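Local coordinates for protein Aar187cp (Eremothecium gossypii, PDB 3ZIL) that probably regulates the establishment of sister-chromatid cohesion by acting on cohesin, the crystallised part being the largely helical Wap1 domain, at residues N146-E149 and Y150-I154; L44-C47 and L48-N52; K101-A104 and M105-L108. All coordinates share one frame; numbering follows the deposited sequence.

Contact 1: residues N146-E149 and Y150-I154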
loop_
_atom_site.group_PDB
_atom_site.type_symbol
_atom_site.label_atom_id
_atom_site.label_comp_id
_atom_site.label_asym_id
_atom_site.label_seq_id
_atom_site.Cartn_x
_atom_site.Cartn_y
_atom_site.Cartn_z
ATOM N N ASN A 146 -3.936 15.354 12.418
ATOM C CA ASN A 146 -2.982 14.637 13.165
ATOM C C ASN A 146 -1.864 14.276 12.192
ATOM O O ASN A 146 -2.056 14.302 10.937
ATOM C CB ASN A 146 -3.657 13.375 13.793
ATOM C CG ASN A 146 -4.174 12.408 12.710
ATOM O OD1 ASN A 146 -3.419 11.702 12.099
ATOM N ND2 ASN A 146 -5.467 12.413 12.467
ATOM N N THR A 147 -0.708 13.967 12.767
ATOM C CA THR A 147 0.472 13.737 12.003
ATOM C C THR A 147 0.502 12.324 11.408
ATOM O O THR A 147 1.159 12.091 10.413
ATOM C CB THR A 147 1.708 13.915 12.902
ATOM O OG1 THR A 147 1.391 13.393 14.190
ATOM C CG2 THR A 147 2.033 15.357 13.051
ATOM N N CYS A 148 -0.205 11.378 11.975
ATOM C CA CYS A 148 -0.217 10.031 11.350
ATOM C C CYS A 148 -0.726 10.172 9.928
ATOM O O CYS A 148 -0.042 9.860 8.942
ATOM C CB CYS A 148 -1.089 9.036 12.177
ATOM S SG CYS A 148 -1.436 7.469 11.251
ATOM N N GLU A 149 -1.908 10.746 9.784
ATOM C CA GLU A 149 -2.508 10.928 8.452
ATOM C C GLU A 149 -1.778 11.988 7.618
ATOM O O GLU A 149 -1.653 11.820 6.432
ATOM C CB GLU A 149 -4.007 11.371 8.564
ATOM C CG GLU A 149 -4.845 10.357 9.338
ATOM C CD GLU A 149 -6.250 10.788 9.349
ATOM O OE1 GLU A 149 -6.916 10.637 8.351
ATOM O OE2 GLU A 149 -6.635 11.406 10.313
ATOM N N TYR A 150 -1.373 13.140 8.211
ATOM C CA TYR A 150 -0.687 14.111 7.397
ATOM C C TYR A 150 0.689 13.549 6.857
ATOM O O TYR A 150 1.078 13.846 5.775
ATOM C CB TYR A 150 -0.541 15.473 8.128
ATOM C CG TYR A 150 -0.884 16.652 7.203
ATOM C CD1 TYR A 150 -0.568 16.598 5.830
ATOM C CD2 TYR A 150 -1.561 17.799 7.683
ATOM C CE1 TYR A 150 -0.902 17.634 4.956
ATOM C CE2 TYR A 150 -1.882 18.844 6.811
ATOM C CZ TYR A 150 -1.558 18.748 5.446
ATOM O OH TYR A 150 -1.872 19.736 4.575
ATOM N N ALA A 151 1.418 12.791 7.662
ATOM C CA ALA A 151 2.735 12.323 7.318
ATOM C C ALA A 151 2.613 11.241 6.275
ATOM O O ALA A 151 3.362 11.277 5.267
ATOM C CB ALA A 151 3.407 11.769 8.554
ATOM N N LEU A 152 1.629 10.336 6.418
ATOM C CA LEU A 152 1.307 9.367 5.278
ATOM C C LEU A 152 1.053 10.127 3.930
ATOM O O LEU A 152 1.597 9.784 2.869
ATOM C CB LEU A 152 0.034 8.557 5.609
ATOM C CG LEU A 152 0.223 7.456 6.697
ATOM C CD1 LEU A 152 -1.145 6.994 7.172
ATOM C CD2 LEU A 152 1.036 6.216 6.177
ATOM N N TYR A 153 0.206 11.163 4.035
ATOM C CA TYR A 153 -0.126 12.002 2.880
ATOM C C TYR A 153 1.102 12.689 2.262
ATOM O O TYR A 153 1.288 12.632 1.091
ATOM C CB TYR A 153 -1.164 13.069 3.255
ATOM C CG TYR A 153 -1.602 13.891 2.074
ATOM C CD1 TYR A 153 -2.555 13.382 1.161
ATOM C CD2 TYR A 153 -1.049 15.145 1.842
ATOM C CE1 TYR A 153 -2.971 14.124 0.084
ATOM C CE2 TYR A 153 -1.432 15.872 0.752
ATOM C CZ TYR A 153 -2.395 15.364 -0.106
ATOM O OH TYR A 153 -2.730 16.137 -1.200
ATOM N N ILE A 154 1.934 13.350 3.081
ATOM C CA ILE A 154 3.095 13.978 2.568
ATOM C C ILE A 154 3.979 12.962 1.860
ATOM O O ILE A 154 4.506 13.239 0.762
ATOM C CB ILE A 154 3.931 14.669 3.687
ATOM C CG1 ILE A 154 3.105 15.746 4.361
ATOM C CG2 ILE A 154 5.269 15.138 3.086
ATOM C CD1 ILE A 154 2.745 16.854 3.322
#

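Contact 2: residues L44-C47 and L48-N52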
loop_
_atom_site.group_PDB
_atom_site.type_symbol
_atom_site.label_atom_id
_atom_site.label_comp_id
_atom_site.label_asym_id
_atom_site.label_seq_id
_atom_site.Cartn_x
_atom_site.Cartn_y
_atom_site.Cartn_z
ATOM N N LEU A 44 3.295 28.484 14.190
ATOM C CA LEU A 44 1.825 28.512 14.203
ATOM C C LEU A 44 1.227 29.737 13.535
ATOM O O LEU A 44 0.297 29.676 12.675
ATOM C CB LEU A 44 1.285 28.337 15.637
ATOM C CG LEU A 44 -0.249 28.481 15.863
ATOM C CD1 LEU A 44 -0.910 27.388 14.981
ATOM C CD2 LEU A 44 -0.668 28.324 17.324
ATOM N N ARG A 45 1.773 30.879 13.900
ATOM C CA ARG A 45 1.336 32.113 13.397
ATOM C C ARG A 45 1.624 32.199 11.891
ATOM O O ARG A 45 0.811 32.731 11.121
ATOM C CB ARG A 45 2.018 33.193 14.227
ATOM C CG ARG A 45 1.910 34.596 13.642
ATOM C CD ARG A 45 2.359 35.595 14.750
ATOM N NE ARG A 45 2.070 36.929 14.288
ATOM C CZ ARG A 45 2.532 38.052 14.812
ATOM N NH1 ARG A 45 3.346 38.032 15.865
ATOM N NH2 ARG A 45 2.189 39.218 14.236
ATOM N N LEU A 46 2.742 31.619 11.439
ATOM C CA LEU A 46 3.050 31.583 10.001
ATOM C C LEU A 46 2.046 30.746 9.172
ATOM O O LEU A 46 1.581 31.192 8.070
ATOM C CB LEU A 46 4.459 31.052 9.802
ATOM C CG LEU A 46 4.911 30.683 8.386
ATOM C CD1 LEU A 46 4.896 31.942 7.533
ATOM C CD2 LEU A 46 6.253 29.889 8.352
ATOM N N CYS A 47 1.743 29.553 9.699
ATOM C CA CYS A 47 0.849 28.583 9.037
ATOM C C CYS A 47 -0.501 29.267 8.932
ATOM O O CYS A 47 -1.167 29.230 7.891
ATOM C CB CYS A 47 0.744 27.277 9.835
ATOM S SG CYS A 47 2.332 26.367 9.785
ATOM N N LEU A 48 -0.897 29.916 10.016
ATOM C CA LEU A 48 -2.260 30.505 10.054
ATOM C C LEU A 48 -2.413 31.706 9.060
ATOM O O LEU A 48 -3.387 31.785 8.317
ATOM C CB LEU A 48 -2.677 30.804 11.477
ATOM C CG LEU A 48 -4.183 31.073 11.712
ATOM C CD1 LEU A 48 -5.136 29.930 11.336
ATOM C CD2 LEU A 48 -4.349 31.373 13.181
ATOM N N ASP A 49 -1.396 32.562 8.970
ATOM C CA ASP A 49 -1.300 33.581 7.912
ATOM C C ASP A 49 -1.362 32.983 6.491
ATOM O O ASP A 49 -2.085 33.483 5.597
ATOM C CB ASP A 49 -0.017 34.389 8.114
ATOM C CG ASP A 49 -0.049 35.216 9.406
ATOM O OD1 ASP A 49 -1.108 35.311 10.042
ATOM O OD2 ASP A 49 0.972 35.769 9.813
ATOM N N MET A 50 -0.601 31.923 6.268
ATOM C CA MET A 50 -0.490 31.305 4.938
ATOM C C MET A 50 -1.805 30.682 4.603
ATOM O O MET A 50 -2.289 30.842 3.505
ATOM C CB MET A 50 0.567 30.181 4.950
ATOM C CG MET A 50 1.977 30.717 5.057
ATOM S SD MET A 50 3.268 29.458 5.225
ATOM C CE MET A 50 3.086 28.841 3.570
ATOM N N MET A 51 -2.384 29.968 5.560
ATOM C CA MET A 51 -3.744 29.415 5.430
ATOM C C MET A 51 -4.739 30.532 5.109
ATOM O O MET A 51 -5.583 30.324 4.277
ATOM C CB MET A 51 -4.191 28.634 6.688
ATOM C CG MET A 51 -5.552 27.974 6.503
ATOM S SD MET A 51 -5.500 26.536 5.360
ATOM C CE MET A 51 -4.993 25.221 6.486
ATOM N N ASN A 52 -4.576 31.740 5.694
ATOM C CA ASN A 52 -5.519 32.826 5.466
ATOM C C ASN A 52 -5.197 33.741 4.247
ATOM O O ASN A 52 -6.024 34.568 3.844
ATOM C CB ASN A 52 -5.653 33.664 6.775
ATOM C CG ASN A 52 -6.413 32.914 7.897
ATOM O OD1 ASN A 52 -7.086 31.898 7.658
ATOM N ND2 ASN A 52 -6.239 33.366 9.143
#

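Contact 3: residues K101-A104 and M105-L108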
loop_
_atom_site.group_PDB
_atom_site.type_symbol
_atom_site.label_atom_id
_atom_site.label_comp_id
_atom_site.label_asym_id
_atom_site.label_seq_id
_atom_site.Cartn_x
_atom_site.Cartn_y
_atom_site.Cartn_z
ATOM N N LYS A 101 16.849 18.701 -3.433
ATOM C CA LYS A 101 17.445 17.949 -2.352
ATOM C C LYS A 101 17.043 18.406 -0.928
ATOM O O LYS A 101 17.305 17.671 0.046
ATOM C CB LYS A 101 18.963 17.987 -2.472
ATOM C CG LYS A 101 19.479 17.232 -3.696
ATOM C CD LYS A 101 20.967 16.952 -3.510
ATOM C CE LYS A 101 21.735 17.294 -4.760
ATOM N NZ LYS A 101 21.373 16.333 -5.839
ATOM N N ARG A 102 16.431 19.589 -0.799
ATOM C CA ARG A 102 16.083 20.080 0.525
ATOM C C ARG A 102 14.838 19.343 1.031
ATOM O O ARG A 102 14.452 19.522 2.152
ATOM C CB ARG A 102 15.892 21.615 0.560
ATOM C CG ARG A 102 17.233 22.367 0.496
ATOM C CD ARG A 102 16.949 23.847 0.203
ATOM N NE ARG A 102 18.113 24.625 0.589
ATOM C CZ ARG A 102 18.935 25.230 -0.306
ATOM N NH1 ARG A 102 18.655 25.230 -1.615
ATOM N NH2 ARG A 102 19.963 25.968 0.104
ATOM N N TRP A 103 14.250 18.476 0.197
ATOM C CA TRP A 103 13.288 17.522 0.712
ATOM C C TRP A 103 13.945 16.580 1.748
ATOM O O TRP A 103 13.283 16.183 2.703
ATOM C CB TRP A 103 12.651 16.732 -0.430
ATOM C CG TRP A 103 11.463 17.395 -1.102
ATOM C CD1 TRP A 103 11.408 17.899 -2.409
ATOM C CD2 TRP A 103 10.134 17.661 -0.547
ATOM N NE1 TRP A 103 10.190 18.421 -2.682
ATOM C CE2 TRP A 103 9.366 18.308 -1.617
ATOM C CE3 TRP A 103 9.516 17.404 0.672
ATOM C CZ2 TRP A 103 8.030 18.689 -1.457
ATOM C CZ3 TRP A 103 8.163 17.818 0.836
ATOM C CH2 TRP A 103 7.449 18.437 -0.200
ATOM N N ALA A 104 15.257 16.321 1.640
ATOM C CA ALA A 104 16.003 15.468 2.588
ATOM C C ALA A 104 16.006 16.110 3.973
ATOM O O ALA A 104 16.314 15.435 4.975
ATOM C CB ALA A 104 17.466 15.255 2.135
ATOM N N MET A 105 15.587 17.376 4.106
ATOM C CA MET A 105 15.531 17.855 5.505
ATOM C C MET A 105 14.385 17.204 6.274
ATOM O O MET A 105 14.299 17.395 7.468
ATOM C CB MET A 105 15.454 19.391 5.655
ATOM C CG MET A 105 16.578 20.156 5.003
ATOM S SD MET A 105 16.170 21.977 5.036
ATOM C CE MET A 105 16.741 22.423 6.687
ATOM N N LEU A 106 13.475 16.489 5.579
ATOM C CA LEU A 106 12.425 15.721 6.221
ATOM C C LEU A 106 12.816 14.249 6.167
ATOM O O LEU A 106 12.444 13.559 5.159
ATOM C CB LEU A 106 11.042 15.953 5.514
ATOM C CG LEU A 106 10.432 17.376 5.538
ATOM C CD1 LEU A 106 11.230 18.324 4.630
ATOM C CD2 LEU A 106 8.945 17.369 5.137
ATOM N N SER A 107 13.562 13.737 7.177
ATOM C CA SER A 107 14.140 12.390 7.014
ATOM C C SER A 107 13.029 11.358 6.936
ATOM O O SER A 107 12.187 11.317 7.815
ATOM C CB SER A 107 15.058 12.006 8.182
ATOM O OG SER A 107 15.290 10.608 8.132
ATOM N N LEU A 108 13.010 10.560 5.883
ATOM C CA LEU A 108 12.010 9.511 5.733
ATOM C C LEU A 108 12.126 8.531 6.883
ATOM O O LEU A 108 11.196 8.279 7.633
ATOM C CB LEU A 108 12.166 8.817 4.376
ATOM C CG LEU A 108 11.521 9.650 3.234
ATOM C CD1 LEU A 108 11.755 9.069 1.855
ATOM C CD2 LEU A 108 10.011 9.801 3.428
#

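Contact 1: residues N146-E149 and Y150-I154
The SG of C148 lies beside the CD1 branch of L152, 4.1 Å from it, one helical turn further on. With SG anti to the backbone N (chi1 167°), the thiol leans along the helix toward the leucine. L152 places its CG against the carbonyl oxygen O of C148 at 3.3 Å, so this one oxygen carries the apolar branch while it also accepts from the N of L152. L175 of helix 168-178 covers both side chains.

At the start of the turn N146 and E149 face each other. The amide oxygen OD1 of N146 takes the backbone N-H of E149 over 2.9 Å in an almost straight bond (177°), while ND2 of N146 gives to OE2 of E149 over 2.6 Å. OE2 receives it on its anti lone pair, away from the other oxygen, and lies close to the plane of the N146 amide. N146 is the N-cap that opens helix 147-158, and the amide is held by both its ends, which fixes its rotation. The helix continues with Y150 N bonded to N146 O and A151 N to T147 O.

CB of Y150 rests 3.4 Å from O of N146, while its ring heads away to an edge-to-face meeting with F144 and a hydrogen bond from OH to D92. Y153, with CB 3.4 Å from O of E149, likewise turns its ring toward F144.

Contact 2: residues L44-C47 and L48-N52
L46 and M50 make the tight half of this turn: CD1 and CG of the leucine each come to 3.8 Å from the SD of M50, and the two chains cross obliquely. M50 reaches there because its CG stands anti to its own carbonyl carbon (chi1 -71°), which also brings CG to 3.1 Å from O of L46. That oxygen accepts the N-H of M50 as well, so it is covered from the methionine side. L56 and C57 of helix 54-72 touch M50 from outside, and C47 and M51 lean on F89 of helix 81-93.

The R45 and D49 pair is looser. The arginine chain runs extended from CG to NE and puts NE 4.8 Å from OD2 of D49, too far for a salt bridge, with the guanidinium and carboxylate planes 85° apart. Nearer in, CG of R45 is 4.1 Å from OD2, a glancing touch. The carboxylate meanwhile stands off the oxygen end of the R45 carbonyl, with OD2 3.3 Å and OD1 3.4 Å from O of R45, all acceptors. With an alanine in place of D49, the guanidinium of R45 would probably lose the nearby negative charge that it now faces only at a distance.

The apolar face therefore holds helix 36-52 against its neighbours by shape. On the polar face, R45 and D49 probably attract each other only diffusely, and the carbonyl oxygen next to the carboxylate is likely to oppose its charge.

Contact 3: residues K101-A104 and M105-L108
W103 and L106 meet at the rim of the indole: CD2 of the leucine approaches CZ3 of the tryptophan to 4.4 Å, near the plane of the ring and at its edge. The other methyl, CD1 of L106, turns back to 3.5 Å from O of W103. L106 has CG beside its backbone N (chi1 -64°), which keeps both branches on the tryptophan side. The same carbonyl accepts the N of L106 over 2.9 Å, with the donor above the carbonyl plane.

One residue back the pattern recurs. N of M105 gives to O of R102 over 3.1 Å, from well out of the carbonyl plane, and both CB and CG of M105 lie 3.6 Å from that oxygen. The thioether passes by the root of the arginine, SD 4.5 Å from CB of R102, a loose touch.

A second shell fixes these groups. W69 on helix 54-72 sends its NE1 to O of R102, so this oxygen has two donors, and its ring meets W103 edge-to-face. R102 is held by a salt bridge from NE to E70, while W103 gives its NE1 to O of L97 and lies nearly parallel to Y158. A91 of helix 81-93 touches both W103 and L106.

Beyond L106 the chain extends, and OG of S107 bonds the backbone N of N110. Bonds from each N-H to the carbonyl three residues earlier mark residues 101-105 as a 3-10 turn, and the serine is the N-cap that opens helix 108-116.

In the fold
From the N terminus, contact 2 comes first, within helix 36-52; contact 3 follows in the loop between helices 81-93 and 108-116, and contact 1 opens helix 147-158. Each joins neighbouring turns of one continuous stretch, so none closes a long loop, and the three run in series without nesting or crossing. What they share is helix 81-93, which touches side chains of all three. Helix 54-72 links contacts 2 and 3, and helix 108-116, which begins at contact 3, packs its far end against contact 1. Contacts 1 and 3 are closest, about 16 Å between centres; contacts 2 and 3 stand about 22 Å apart.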